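Long-range contact in mannitol dehydrogenase (Helicobacter pylori, PDB 3TWO), which probably reduces cinnamaldehydes to the corresponding cinnamyl alcohols with NADPH, as a zinc-containing medium-chain alcohol dehydrogenase: residues Glu314-Ala326 with Ala335-Phe347. Residues are numbered along the deposited sequence; the frame is centred on the assembly and turned at random.
Sequences EIDLILGKDIDTA and AKFRYVIDMKKSF. With NDP (NADPH dihydro-nicotinamide-adenine-dinucleotide phosphate), chain F.
The Tyr339 ring carries the methyl of Ala326 on one face, a CH-pi contact with CB 4.0 Å from the ring centroid and 22° off its normal. Ile318 meets the same ring obliquely, CG2 lying 3.8 Å from CD2, and the Tyr339 hydroxyl is hydrogen-bonded to Asn329 ND2. Further along the sheet face that bears Tyr339 and Ile318, the side chains of Ile341 and Ile323 cross at about a right angle, CD1 of Ile341 against CG1 of Ile323, closing helix 323-331 over the sheet. On the reverse face of the sheet, with Arg338 and Leu317, CG2 of Ile315 touches CG2 of Val340. Between these layers strands 315-318 and 338-342 run parallel, joined by five backbone hydrogen bonds from Arg338 N to Glu314 O through to Asp342 N to Ile318 O. Past the strands, Gly320 N donates to Ser346 OG (2.8 Å, 160°), and this hydroxyl in turn donates to Asp342 O. The Asp342 side chain caps the last helix through Lys345 N. At the opposite end, Arg338 bends at chi2 (-81°) and leads away from the pair: NH1 gives O2N of NADPH a 2.8 Å hydrogen bond, NH2 adds a weak one, and NE forms a salt bridge with Glu65. The two strands and helix 323-331 form a beta-alpha-beta unit; strand 338-342 lies between its parallel partner and antiparallel strand 31-40, whose Tyr38 packs against Leu317 and Val340.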
ATOM      1  N   GLU B 314      -3.723 -19.538  22.486  1.00 30.58           N
ATOM      2  CA  GLU B 314      -2.981 -20.670  23.028  1.00 32.78           C
ATOM      3  C   GLU B 314      -1.916 -20.045  23.936  1.00 32.53           C
ATOM      4  O   GLU B 314      -1.062 -19.264  23.477  1.00 32.33           O
ATOM      5  CB  GLU B 314      -2.255 -21.350  21.871  1.00 33.21           C
ATOM      6  CG  GLU B 314      -3.151 -21.882  20.801  1.00 37.82           C
ATOM      7  CD  GLU B 314      -3.944 -23.008  21.357  1.00 44.64           C
ATOM      8  OE1 GLU B 314      -3.280 -23.920  21.919  1.00 48.88           O
ATOM      9  OE2 GLU B 314      -5.200 -22.966  21.286  1.00 44.09           O
ATOM     10  N   ILE B 315      -1.955 -20.366  25.211  1.00 32.09           N
ATOM     11  CA  ILE B 315      -1.058 -19.685  26.145  1.00 32.19           C
ATOM     12  C   ILE B 315      -0.290 -20.691  26.945  1.00 32.86           C
ATOM     13  O   ILE B 315      -0.728 -21.842  27.106  1.00 32.08           O
ATOM     14  CB  ILE B 315      -1.798 -18.729  27.116  1.00 31.64           C
ATOM     15  CG1 ILE B 315      -2.732 -19.542  28.030  1.00 34.06           C
ATOM     16  CG2 ILE B 315      -2.678 -17.766  26.327  1.00 29.58           C
ATOM     17  CD1 ILE B 315      -2.432 -19.358  29.440  1.00 36.33           C
ATOM     18  N   ASP B 316       0.865 -20.231  27.427  1.00 32.72           N
ATOM     19  CA  ASP B 316       1.664 -20.942  28.389  1.00 34.20           C
ATOM     20  C   ASP B 316       1.890 -20.023  29.596  1.00 33.24           C
ATOM     21  O   ASP B 316       2.494 -18.974  29.447  1.00 32.11           O
ATOM     22  CB  ASP B 316       3.020 -21.300  27.752  1.00 34.20           C
ATOM     23  CG  ASP B 316       2.905 -22.423  26.711  1.00 42.95           C
ATOM     24  OD1 ASP B 316       3.234 -22.190  25.504  1.00 51.23           O
ATOM     25  OD2 ASP B 316       2.458 -23.557  27.071  1.00 50.04           O
ATOM     26  N   LEU B 317       1.446 -20.465  30.763  1.00 31.80           N
ATOM     27  CA  LEU B 317       1.532 -19.723  32.012  1.00 32.81           C
ATOM     28  C   LEU B 317       2.912 -19.772  32.620  1.00 31.24           C
ATOM     29  O   LEU B 317       3.415 -20.830  32.882  1.00 31.17           O
ATOM     30  CB  LEU B 317       0.639 -20.366  33.090  1.00 32.76           C
ATOM     31  CG  LEU B 317      -0.811 -19.950  33.127  1.00 38.12           C
ATOM     32  CD1 LEU B 317      -1.523 -20.666  34.343  1.00 39.00           C
ATOM     33  CD2 LEU B 317      -0.901 -18.430  33.227  1.00 35.69           C
ATOM     34  N   ILE B 318       3.467 -18.619  32.906  1.00 29.82           N
ATOM     35  CA  ILE B 318       4.757 -18.510  33.557  1.00 29.68           C
ATOM     36  C   ILE B 318       4.696 -17.514  34.719  1.00 30.13           C
ATOM     37  O   ILE B 318       3.593 -16.942  35.028  1.00 29.76           O
ATOM     38  CB  ILE B 318       5.834 -18.107  32.539  1.00 30.04           C
ATOM     39  CG1 ILE B 318       5.575 -16.733  31.915  1.00 27.23           C
ATOM     40  CG2 ILE B 318       6.007 -19.225  31.433  1.00 30.96           C
ATOM     41  CD1 ILE B 318       6.827 -16.242  31.066  1.00 25.87           C
ATOM     42  N   LEU B 319       5.848 -17.307  35.372  1.00 30.01           N
ATOM     43  CA  LEU B 319       5.959 -16.325  36.455  1.00 30.61           C
ATOM     44  C   LEU B 319       6.839 -15.150  36.019  1.00 30.92           C
ATOM     45  O   LEU B 319       7.567 -15.258  35.014  1.00 30.38           O
ATOM     46  CB  LEU B 319       6.450 -16.969  37.786  1.00 30.28           C
ATOM     47  CG  LEU B 319       5.572 -18.103  38.375  1.00 32.24           C
ATOM     48  CD1 LEU B 319       6.144 -18.812  39.710  1.00 29.08           C
ATOM     49  CD2 LEU B 319       4.184 -17.523  38.647  1.00 30.04           C
ATOM     50  N   GLY B 320       6.764 -14.033  36.763  1.00 30.84           N
ATOM     51  CA  GLY B 320       7.526 -12.819  36.424  1.00 29.77           C
ATOM     52  C   GLY B 320       9.014 -13.097  36.323  1.00 30.11           C
ATOM     53  O   GLY B 320       9.713 -12.542  35.470  1.00 30.50           O
ATOM     54  N   LYS B 321       9.510 -14.008  37.146  1.00 30.50           N
ATOM     55  CA  LYS B 321      10.931 -14.344  37.104  1.00 29.90           C
ATOM     56  C   LYS B 321      11.282 -15.095  35.820  1.00 30.14           C
ATOM     57  O   LYS B 321      12.433 -15.343  35.572  1.00 30.95           O
ATOM     58  CB  LYS B 321      11.311 -15.203  38.322  1.00 30.79           C
ATOM     59  CG  LYS B 321      10.929 -16.629  38.091  1.00 29.14           C
ATOM     60  CD  LYS B 321      10.862 -17.493  39.349  1.00 35.23           C
ATOM     61  CE  LYS B 321      10.431 -18.873  38.922  1.00 33.33           C
ATOM     62  NZ  LYS B 321      10.717 -19.919  39.944  1.00 44.39           N
ATOM     63  N   ASP B 322      10.322 -15.509  35.010  1.00 29.07           N
ATOM     64  CA  ASP B 322      10.690 -16.258  33.782  1.00 28.30           C
ATOM     65  C   ASP B 322      10.777 -15.316  32.609  1.00 27.84           C
ATOM     66  O   ASP B 322      11.003 -15.761  31.477  1.00 27.92           O
ATOM     67  CB  ASP B 322       9.619 -17.337  33.440  1.00 28.45           C
ATOM     68  CG  ASP B 322       9.443 -18.399  34.542  1.00 30.86           C
ATOM     69  OD1 ASP B 322      10.437 -19.131  34.850  1.00 30.23           O
ATOM     70  OD2 ASP B 322       8.302 -18.538  35.088  1.00 35.13           O
ATOM     71  N   ILE B 323      10.551 -14.013  32.825  1.00 27.93           N
ATOM     72  CA  ILE B 323      10.407 -13.085  31.684  1.00 26.88           C
ATOM     73  C   ILE B 323      11.612 -13.132  30.719  1.00 27.52           C
ATOM     74  O   ILE B 323      11.427 -13.180  29.471  1.00 27.81           O
ATOM     75  CB  ILE B 323      10.153 -11.585  32.149  1.00 27.05           C
ATOM     76  CG1 ILE B 323       8.771 -11.430  32.794  1.00 26.88           C
ATOM     77  CG2 ILE B 323      10.194 -10.639  30.990  1.00 26.13           C
ATOM     78  CD1 ILE B 323       8.625 -10.237  33.731  1.00 27.88           C
ATOM     79  N   ASP B 324      12.822 -13.106  31.280  1.00 26.02           N
ATOM     80  CA  ASP B 324      14.010 -13.174  30.494  1.00 27.60           C
ATOM     81  C   ASP B 324      14.100 -14.436  29.666  1.00 27.23           C
ATOM     82  O   ASP B 324      14.462 -14.362  28.519  1.00 26.26           O
ATOM     83  CB  ASP B 324      15.244 -13.003  31.363  1.00 28.93           C
ATOM     84  CG  ASP B 324      15.440 -11.536  31.756  1.00 31.60           C
ATOM     85  OD1 ASP B 324      15.438 -11.203  32.921  1.00 37.38           O
ATOM     86  OD2 ASP B 324      15.551 -10.717  30.866  1.00 35.06           O
ATOM     87  N   THR B 325      13.750 -15.577  30.248  1.00 26.14           N
ATOM     88  CA  THR B 325      13.625 -16.802  29.489  1.00 27.33           C
ATOM     89  C   THR B 325      12.594 -16.737  28.380  1.00 25.48           C
ATOM     90  O   THR B 325      12.884 -17.102  27.260  1.00 27.26           O
ATOM     91  CB  THR B 325      13.362 -17.973  30.452  1.00 28.04           C
ATOM     92  OG1 THR B 325      14.535 -18.069  31.275  1.00 29.52           O
ATOM     93  CG2 THR B 325      13.133 -19.304  29.642  1.00 27.46           C
ATOM     94  N   ALA B 326      11.403 -16.221  28.659  1.00 25.05           N
ATOM     95  CA  ALA B 326      10.376 -16.027  27.606  1.00 24.50           C
ATOM     96  C   ALA B 326      10.932 -15.187  26.417  1.00 25.83           C
ATOM     97  O   ALA B 326      10.773 -15.584  25.256  1.00 26.73           O
ATOM     98  CB  ALA B 326       9.115 -15.377  28.170  1.00 21.68           C
ATOM     99  N   ALA B 335       9.688 -20.362  20.840  1.00 28.98           N
ATOM    100  CA  ALA B 335       8.455 -20.076  21.578  1.00 28.81           C
ATOM    101  C   ALA B 335       7.321 -20.886  20.960  1.00 30.61           C
ATOM    102  O   ALA B 335       7.508 -21.502  19.889  1.00 31.26           O
ATOM    103  CB  ALA B 335       8.134 -18.541  21.586  1.00 27.30           C
ATOM    104  N   LYS B 336       6.159 -20.941  21.615  1.00 30.32           N
ATOM    105  CA  LYS B 336       5.045 -21.676  21.030  1.00 31.35           C
ATOM    106  C   LYS B 336       4.053 -20.616  20.508  1.00 29.79           C
ATOM    107  O   LYS B 336       4.107 -20.223  19.297  1.00 27.73           O
ATOM    108  CB  LYS B 336       4.430 -22.653  22.055  1.00 33.08           C
ATOM    109  CG  LYS B 336       3.570 -23.782  21.389  1.00 41.23           C
ATOM    110  CD  LYS B 336       2.474 -24.333  22.359  1.00 46.60           C
ATOM    111  CE  LYS B 336       1.432 -25.223  21.659  1.00 48.03           C
ATOM    112  NZ  LYS B 336       2.140 -26.362  20.962  1.00 51.24           N
ATOM    113  N   PHE B 337       3.164 -20.142  21.388  1.00 27.24           N
ATOM    114  CA  PHE B 337       2.271 -19.064  21.009  1.00 27.24           C
ATOM    115  C   PHE B 337       2.429 -17.914  22.005  1.00 27.70           C
ATOM    116  O   PHE B 337       3.490 -17.234  21.970  1.00 27.22           O
ATOM    117  CB  PHE B 337       0.842 -19.571  20.717  1.00 25.83           C
ATOM    118  CG  PHE B 337       0.805 -20.641  19.600  1.00 26.82           C
ATOM    119  CD1 PHE B 337       0.602 -22.013  19.898  1.00 29.94           C
ATOM    120  CD2 PHE B 337       1.014 -20.295  18.264  1.00 25.20           C
ATOM    121  CE1 PHE B 337       0.555 -22.972  18.872  1.00 24.51           C
ATOM    122  CE2 PHE B 337       0.980 -21.261  17.244  1.00 27.98           C
ATOM    123  CZ  PHE B 337       0.742 -22.614  17.568  1.00 24.04           C
ATOM    124  N   ARG B 338       1.451 -17.691  22.894  1.00 26.92           N
ATOM    125  CA  ARG B 338       1.585 -16.612  23.885  1.00 27.93           C
ATOM    126  C   ARG B 338       2.101 -17.159  25.196  1.00 28.52           C
ATOM    127  O   ARG B 338       1.644 -18.242  25.638  1.00 30.77           O
ATOM    128  CB  ARG B 338       0.245 -15.853  24.094  1.00 27.50           C
ATOM    129  CG  ARG B 338       0.110 -14.609  23.192  1.00 26.92           C
ATOM    130  CD  ARG B 338       0.871 -13.430  23.821  1.00 25.27           C
ATOM    131  NE  ARG B 338       0.665 -12.159  23.141  1.00 26.39           N
ATOM    132  CZ  ARG B 338       1.341 -11.746  22.068  1.00 26.70           C
ATOM    133  NH1 ARG B 338       2.208 -12.558  21.466  1.00 23.09           N
ATOM    134  NH2 ARG B 338       1.080 -10.548  21.559  1.00 23.62           N
ATOM    135  N   TYR B 339       3.021 -16.412  25.823  1.00 28.58           N
ATOM    136  CA  TYR B 339       3.330 -16.563  27.277  1.00 28.08           C
ATOM    137  C   TYR B 339       2.442 -15.621  28.084  1.00 28.70           C
ATOM    138  O   TYR B 339       2.161 -14.462  27.649  1.00 28.34           O
ATOM    139  CB  TYR B 339       4.796 -16.237  27.607  1.00 27.50           C
ATOM    140  CG  TYR B 339       5.792 -17.250  27.056  1.00 28.37           C
ATOM    141  CD1 TYR B 339       6.541 -16.965  25.892  1.00 28.15           C
ATOM    142  CD2 TYR B 339       5.961 -18.497  27.663  1.00 28.58           C
ATOM    143  CE1 TYR B 339       7.461 -17.897  25.388  1.00 27.71           C
ATOM    144  CE2 TYR B 339       6.858 -19.439  27.165  1.00 28.99           C
ATOM    145  CZ  TYR B 339       7.602 -19.131  26.048  1.00 30.42           C
ATOM    146  OH  TYR B 339       8.466 -20.061  25.558  1.00 32.48           O
ATOM    147  N   VAL B 340       1.966 -16.114  29.235  1.00 27.77           N
ATOM    148  CA  VAL B 340       1.172 -15.267  30.101  1.00 27.59           C
ATOM    149  C   VAL B 340       1.690 -15.358  31.540  1.00 29.02           C
ATOM    150  O   VAL B 340       1.905 -16.477  32.064  1.00 28.89           O
ATOM    151  CB  VAL B 340      -0.292 -15.617  30.065  1.00 27.45           C
ATOM    152  CG1 VAL B 340      -0.992 -14.833  31.162  1.00 26.21           C
ATOM    153  CG2 VAL B 340      -0.910 -15.315  28.677  1.00 22.91           C
ATOM    154  N   ILE B 341       1.903 -14.194  32.164  1.00 28.60           N
ATOM    155  CA  ILE B 341       2.449 -14.166  33.531  1.00 28.75           C
ATOM    156  C   ILE B 341       1.331 -14.254  34.547  1.00 29.58           C
ATOM    157  O   ILE B 341       0.363 -13.508  34.495  1.00 29.61           O
ATOM    158  CB  ILE B 341       3.286 -12.909  33.832  1.00 29.07           C
ATOM    159  CG1 ILE B 341       4.444 -12.739  32.813  1.00 28.61           C
ATOM    160  CG2 ILE B 341       3.817 -12.975  35.288  1.00 30.34           C
ATOM    161  CD1 ILE B 341       5.029 -11.347  32.797  1.00 28.71           C
ATOM    162  N   ASP B 342       1.469 -15.180  35.472  1.00 30.45           N
ATOM    163  CA  ASP B 342       0.481 -15.290  36.518  1.00 31.44           C
ATOM    164  C   ASP B 342       0.948 -14.348  37.639  1.00 31.76           C
ATOM    165  O   ASP B 342       1.880 -14.649  38.404  1.00 30.98           O
ATOM    166  CB  ASP B 342       0.314 -16.778  36.896  1.00 32.51           C
ATOM    167  CG  ASP B 342      -0.478 -16.984  38.161  1.00 34.52           C
ATOM    168  OD1 ASP B 342      -0.709 -16.032  38.920  1.00 33.21           O
ATOM    169  OD2 ASP B 342      -0.821 -18.138  38.397  1.00 39.80           O
ATOM    170  N   MET B 343       0.350 -13.156  37.643  1.00 31.65           N
ATOM    171  CA  MET B 343       0.837 -12.077  38.456  1.00 33.25           C
ATOM    172  C   MET B 343       0.636 -12.285  39.960  1.00 34.42           C
ATOM    173  O   MET B 343       1.543 -11.973  40.756  1.00 33.58           O
ATOM    174  CB  MET B 343       0.274 -10.722  38.017  1.00 34.27           C
ATOM    175  CG  MET B 343       1.120  -9.576  38.491  1.00 35.04           C
ATOM    176  SD  MET B 343       2.724  -9.546  37.625  1.00 43.06           S
ATOM    177  CE  MET B 343       2.254 -10.026  36.002  1.00 29.04           C
ATOM    178  N   LYS B 344      -0.519 -12.818  40.339  1.00 34.89           N
ATOM    179  CA  LYS B 344      -0.702 -13.194  41.733  1.00 37.39           C
ATOM    180  C   LYS B 344       0.405 -14.096  42.252  1.00 38.19           C
ATOM    181  O   LYS B 344       0.922 -13.868  43.350  1.00 39.00           O
ATOM    182  CB  LYS B 344      -2.027 -13.929  41.938  1.00 38.28           C
ATOM    183  CG  LYS B 344      -3.239 -13.059  42.082  1.00 42.08           C
ATOM    184  CD  LYS B 344      -3.181 -12.190  43.345  1.00 47.91           C
ATOM    185  CE  LYS B 344      -3.043 -10.704  42.959  1.00 46.88           C
ATOM    186  NZ  LYS B 344      -3.808  -9.928  43.948  1.00 48.01           N
ATOM    187  N   LYS B 345       0.749 -15.147  41.515  1.00 38.37           N
ATOM    188  CA  LYS B 345       1.757 -16.077  42.050  1.00 40.81           C
ATOM    189  C   LYS B 345       3.152 -15.454  42.024  1.00 40.13           C
ATOM    190  O   LYS B 345       4.001 -15.803  42.824  1.00 42.42           O
ATOM    191  CB  LYS B 345       1.826 -17.381  41.292  1.00 40.75           C
ATOM    192  CG  LYS B 345       0.617 -18.244  41.308  1.00 46.27           C
ATOM    193  CD  LYS B 345       1.077 -19.710  40.962  1.00 51.15           C
ATOM    194  CE  LYS B 345      -0.043 -20.597  40.362  1.00 53.51           C
ATOM    195  NZ  LYS B 345      -1.063 -21.074  41.360  1.00 57.77           N
ATOM    196  N   SER B 346       3.386 -14.553  41.095  1.00 38.27           N
ATOM    197  CA  SER B 346       4.658 -13.891  41.015  1.00 37.77           C
ATOM    198  C   SER B 346       4.867 -13.046  42.226  1.00 39.66           C
ATOM    199  O   SER B 346       5.997 -12.904  42.657  1.00 39.74           O
ATOM    200  CB  SER B 346       4.780 -13.029  39.746  1.00 35.85           C
ATOM    201  OG  SER B 346       4.692 -13.832  38.585  1.00 32.18           O
ATOM    202  N   PHE B 347       3.791 -12.520  42.812  1.00 41.76           N
ATOM    203  CA  PHE B 347       3.952 -11.673  43.995  1.00 44.15           C
ATOM    204  C   PHE B 347       3.588 -12.232  45.332  1.00 46.03           C
ATOM    205  O   PHE B 347       3.257 -11.473  46.196  1.00 47.85           O
ATOM    206  CB  PHE B 347       3.335 -10.276  43.821  1.00 43.91           C
ATOM    207  CG  PHE B 347       4.103  -9.423  42.876  1.00 43.41           C
ATOM    208  CD1 PHE B 347       5.424  -9.038  43.176  1.00 43.92           C
ATOM    209  CD2 PHE B 347       3.540  -9.047  41.664  1.00 43.05           C
ATOM    210  CE1 PHE B 347       6.187  -8.260  42.254  1.00 44.15           C
ATOM    211  CE2 PHE B 347       4.252  -8.270  40.755  1.00 45.23           C
ATOM    212  CZ  PHE B 347       5.599  -7.870  41.042  1.00 45.25           C
TER
HETATM  213  PA  NDP F 602       5.788 -13.462  18.503  1.00 22.95           P
HETATM  214  O1A NDP F 602       7.215 -13.785  18.342  1.00 23.98           O
HETATM  215  O2A NDP F 602       4.675 -14.430  19.053  1.00 22.23           O
HETATM  216  O5B NDP F 602       5.461 -14.142  17.057  1.00 18.73           O
HETATM  217  C5B NDP F 602       6.296 -13.854  15.812  1.00 22.07           C
HETATM  218  C4B NDP F 602       6.194 -15.067  14.895  1.00 24.96           C
HETATM  219  O4B NDP F 602       6.726 -14.884  13.517  1.00 25.16           O
HETATM  220  C3B NDP F 602       6.964 -16.242  15.539  1.00 23.70           C
HETATM  221  O3B NDP F 602       6.093 -17.435  15.467  1.00 23.91           O
HETATM  222  C2B NDP F 602       8.195 -16.390  14.605  1.00 22.89           C
HETATM  223  O2B NDP F 602       8.549 -17.786  14.620  1.00 25.27           O
HETATM  224  C1B NDP F 602       7.593 -16.058  13.219  1.00 23.88           C
HETATM  225  N9A NDP F 602       8.566 -15.446  12.285  1.00 24.84           N
HETATM  226  C8A NDP F 602       9.609 -14.662  12.643  1.00 22.01           C
HETATM  227  N7A NDP F 602      10.195 -14.270  11.523  1.00 25.59           N
HETATM  228  C5A NDP F 602       9.545 -14.789  10.485  1.00 21.63           C
HETATM  229  C6A NDP F 602       9.718 -14.712   9.115  1.00 24.86           C
HETATM  230  N6A NDP F 602      10.735 -13.999   8.519  1.00 25.24           N
HETATM  231  N1A NDP F 602       8.856 -15.394   8.370  1.00 23.55           N
HETATM  232  C2A NDP F 602       7.852 -16.086   8.864  1.00 24.21           C
HETATM  233  N3A NDP F 602       7.654 -16.165  10.158  1.00 24.17           N
HETATM  234  C4A NDP F 602       8.509 -15.530  10.979  1.00 22.90           C
HETATM  235  O3  NDP F 602       5.290 -12.064  17.966  1.00 23.21           O
HETATM  236  PN  NDP F 602       3.925 -11.427  18.215  1.00 23.94           P
HETATM  237  O1N NDP F 602       2.833 -12.163  17.538  1.00 25.77           O
HETATM  238  O2N NDP F 602       3.643 -10.992  19.678  1.00 24.60           O
HETATM  239  O5D NDP F 602       4.130 -10.048  17.484  1.00 21.35           O
HETATM  240  C5D NDP F 602       4.646 -10.080  16.066  1.00 17.90           C
HETATM  241  C4D NDP F 602       5.012  -8.615  15.579  1.00 18.11           C
HETATM  242  O4D NDP F 602       3.747  -7.932  15.666  1.00 19.25           O
HETATM  243  C3D NDP F 602       6.017  -7.831  16.466  1.00 19.29           C
HETATM  244  O3D NDP F 602       6.888  -7.058  15.595  1.00 20.85           O
HETATM  245  C2D NDP F 602       5.060  -6.962  17.316  1.00 20.46           C
HETATM  246  O2D NDP F 602       5.687  -5.788  17.699  1.00 20.71           O
HETATM  247  C1D NDP F 602       3.984  -6.626  16.257  1.00 21.96           C
HETATM  248  N1N NDP F 602       2.707  -6.072  16.823  1.00 23.42           N
HETATM  249  C2N NDP F 602       2.090  -5.002  16.137  1.00 26.26           C
HETATM  250  C3N NDP F 602       0.910  -4.451  16.609  1.00 25.22           C
HETATM  251  C7N NDP F 602       0.228  -3.355  15.793  1.00 26.91           C
HETATM  252  O7N NDP F 602       0.462  -3.228  14.580  1.00 25.37           O
HETATM  253  N7N NDP F 602      -0.790  -2.761  16.406  1.00 21.73           N
HETATM  254  C4N NDP F 602       0.347  -4.941  17.811  1.00 27.05           C
HETATM  255  C5N NDP F 602       0.935  -6.045  18.493  1.00 22.11           C
HETATM  256  C6N NDP F 602       2.106  -6.602  18.023  1.00 20.61           C
HETATM  257  P2B NDP F 602      10.025 -18.298  14.689  1.00 24.32           P
HETATM  258  O1X NDP F 602       9.997 -19.411  15.893  1.00 23.87           O
HETATM  259  O2X NDP F 602      10.460 -18.751  13.365  1.00 23.96           O
HETATM  260  O3X NDP F 602      10.919 -17.101  15.233  1.00 26.69           O